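Local coordinates for protein-disulfide isomerase (Novosphingobium aromaticivorans, PDB 3GMF) that probably acts as a thiol-disulfide oxidoreductase or isomerase of the thioredoxin superfamily, with a CxxC pair of cysteines at a helix start, at residues A[23-28]-A[55-60]. Numbering follows the deposited sequence.
Sequences VSYTCP and VRNFVR
Val23 and the strand running through Asn57 make the last parallel pairing before the two strands part. Val23 N donates to Arg56 O at 3.1 Å, and Phe58 N returns a bond to Val23 O at 2.8 Å. A water also donates to Val23 O, which thus holds two donors; the same water accepts from Asn57 ND2 and lies over one face of the Tyr25 ring, toward its rim. Asn57 ND2 also makes a weak bond to Tyr25 OH at 3.1 Å, while the hydroxyl also hydrogen-bonds His83 and Thr71, and Asn57 OD1 hydrogen-bonds Asn72 ND2.

Beyond the strands, polar side chains continue the contact. A bend at chi3 (-54°) turns NE of Arg60 toward Ser24, and the guanidinium lies beside the turn of residues 24-27: Arg60 NE donates to Ser24 OG at 2.8 Å and Arg60 NH2 to Thr26 OG1 at 3.0 Å, both oxygens lying somewhat out of its plane, while Cys27 CB rests over one face, toward the rim. Ser24 OG reaches NE from a position anti to its backbone N (chi1 161°) and also bonds Asp64; Thr26 OG1 bonds Asp61. An alanine in place of Ser24 would probably leave Arg60 NE and Asp64 without this shared hydroxyl and the guanidinium freer to turn.

Apolar packing is slight, with Val23 CG2 meeting Val55 CG1 at 4.0 Å. The arrangement recalls the thioredoxin fold, in which a loop after a central strand presents the CxxC motif; here strand 17-23 lies between strands 51-57 and 171-174, and Cys27 is the N-cap of helix 28-46. Helix 76-88 packs on Val23 and Val55, helix 62-73 on Tyr25 and Thr26, and helix 147-164 on Phe58.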
loop_
_atom_site.group_PDB
_atom_site.type_symbol
_atom_site.label_atom_id
_atom_site.label_comp_id
_atom_site.label_asym_id
_atom_site.label_seq_id
_atom_site.Cartn_x
_atom_site.Cartn_y
_atom_site.Cartn_z
ATOM N N VAL A 23 -1.325 -3.127 -4.296
ATOM C CA VAL A 23 -0.602 -3.704 -3.148
ATOM C C VAL A 23 -1.382 -3.485 -1.850
ATOM O O VAL A 23 -2.193 -2.566 -1.742
ATOM C CB VAL A 23 0.850 -3.155 -2.991
ATOM C CG1 VAL A 23 1.703 -3.471 -4.266
ATOM C CG2 VAL A 23 0.835 -1.647 -2.682
ATOM N N SER A 24 -1.075 -4.319 -0.856
ATOM C CA SER A 24 -1.797 -4.312 0.408
ATOM C C SER A 24 -0.797 -4.358 1.553
ATOM O O SER A 24 0.131 -5.163 1.502
ATOM C CB SER A 24 -2.679 -5.550 0.478
ATOM O OG SER A 24 -3.073 -5.826 1.821
ATOM N N TYR A 25 -1.010 -3.526 2.580
ATOM C CA TYR A 25 -0.052 -3.450 3.730
ATOM C C TYR A 25 0.006 -4.697 4.597
ATOM O O TYR A 25 0.972 -4.887 5.341
ATOM C CB TYR A 25 -0.312 -2.217 4.610
ATOM C CG TYR A 25 -0.080 -0.920 3.871
ATOM C CD1 TYR A 25 1.223 -0.528 3.523
ATOM C CD2 TYR A 25 -1.147 -0.086 3.515
ATOM C CE1 TYR A 25 1.459 0.651 2.832
ATOM C CE2 TYR A 25 -0.915 1.134 2.800
ATOM C CZ TYR A 25 0.396 1.477 2.473
ATOM O OH TYR A 25 0.630 2.646 1.783
ATOM N N THR A 26 -1.031 -5.531 4.525
ATOM C CA THR A 26 -1.097 -6.738 5.383
ATOM C C THR A 26 -0.683 -8.012 4.652
ATOM O O THR A 26 -0.787 -9.119 5.196
ATOM C CB THR A 26 -2.493 -6.926 5.998
ATOM O OG1 THR A 26 -3.488 -6.959 4.948
ATOM C CG2 THR A 26 -2.791 -5.800 6.986
ATOM N N CYS A 27 -0.233 -7.854 3.407
ATOM C CA CYS A 27 0.107 -8.994 2.550
ATOM C C CYS A 27 1.609 -9.282 2.615
ATOM O O CYS A 27 2.431 -8.399 2.348
ATOM C CB CYS A 27 -0.331 -8.690 1.101
ATOM S SG CYS A 27 0.296 -9.856 -0.128
ATOM N N PRO A 28 1.986 -10.527 2.954
ATOM C CA PRO A 28 3.408 -10.862 3.073
ATOM C C PRO A 28 4.117 -10.828 1.719
ATOM O O PRO A 28 5.319 -10.523 1.646
ATOM C CB PRO A 28 3.368 -12.296 3.619
ATOM C CG PRO A 28 2.062 -12.855 3.107
ATOM C CD PRO A 28 1.115 -11.693 3.217
ATOM N N VAL A 55 1.422 3.468 -7.594
ATOM C CA VAL A 55 1.098 2.578 -6.479
ATOM C C VAL A 55 -0.349 2.793 -6.121
ATOM O O VAL A 55 -0.775 3.918 -5.865
ATOM C CB VAL A 55 2.024 2.837 -5.274
ATOM C CG1 VAL A 55 1.554 2.070 -4.033
ATOM C CG2 VAL A 55 3.444 2.449 -5.645
ATOM N N ARG A 56 -1.109 1.709 -6.166
ATOM C CA ARG A 56 -2.487 1.774 -5.719
ATOM C C ARG A 56 -2.668 0.958 -4.452
ATOM O O ARG A 56 -2.224 -0.200 -4.344
ATOM C CB ARG A 56 -3.463 1.343 -6.802
ATOM C CG ARG A 56 -3.421 2.207 -8.058
ATOM C CD ARG A 56 -4.357 1.625 -9.078
ATOM N NE ARG A 56 -4.273 2.309 -10.361
ATOM C CZ ARG A 56 -5.112 2.107 -11.368
ATOM N NH1 ARG A 56 -6.125 1.254 -11.241
ATOM N NH2 ARG A 56 -4.943 2.766 -12.498
ATOM N N ASN A 57 -3.300 1.599 -3.471
ATOM C CA ASN A 57 -3.605 0.931 -2.210
ATOM C C ASN A 57 -4.823 0.048 -2.407
ATOM O O ASN A 57 -5.964 0.517 -2.473
ATOM C CB ASN A 57 -3.843 1.941 -1.093
ATOM C CG ASN A 57 -2.636 2.807 -0.833
ATOM O OD1 ASN A 57 -2.675 4.026 -1.015
ATOM N ND2 ASN A 57 -1.563 2.192 -0.406
ATOM N N PHE A 58 -4.562 -1.246 -2.510
ATOM C CA PHE A 58 -5.630 -2.221 -2.652
ATOM C C PHE A 58 -5.932 -2.691 -1.231
ATOM O O PHE A 58 -5.229 -3.553 -0.689
ATOM C CB PHE A 58 -5.155 -3.380 -3.515
ATOM C CG PHE A 58 -6.231 -4.369 -3.837
ATOM C CD1 PHE A 58 -7.165 -4.097 -4.823
ATOM C CD2 PHE A 58 -6.314 -5.577 -3.132
ATOM C CE1 PHE A 58 -8.173 -5.017 -5.115
ATOM C CE2 PHE A 58 -7.308 -6.515 -3.417
ATOM C CZ PHE A 58 -8.233 -6.236 -4.407
ATOM N N VAL A 59 -6.994 -2.131 -0.641
ATOM C CA VAL A 59 -7.223 -2.323 0.797
ATOM C C VAL A 59 -8.067 -3.569 1.051
ATOM O O VAL A 59 -9.219 -3.626 0.609
ATOM C CB VAL A 59 -7.917 -1.087 1.393
ATOM C CG1 VAL A 59 -8.245 -1.340 2.868
ATOM C CG2 VAL A 59 -7.034 0.174 1.232
ATOM N N ARG A 60 -7.508 -4.551 1.761
ATOM C CA ARG A 60 -8.127 -5.890 1.860
ATOM C C ARG A 60 -8.892 -6.151 3.154
ATOM O O ARG A 60 -9.720 -7.087 3.217
ATOM C CB ARG A 60 -7.069 -6.996 1.714
ATOM C CG ARG A 60 -6.269 -6.966 0.378
ATOM C CD ARG A 60 -5.346 -8.160 0.284
ATOM N NE ARG A 60 -4.482 -8.220 1.472
ATOM C CZ ARG A 60 -4.028 -9.344 2.009
ATOM N NH1 ARG A 60 -4.349 -10.511 1.464
ATOM N NH2 ARG A 60 -3.271 -9.298 3.115
HETATM O O HOH W 1 -0.950 -0.607 0.169
#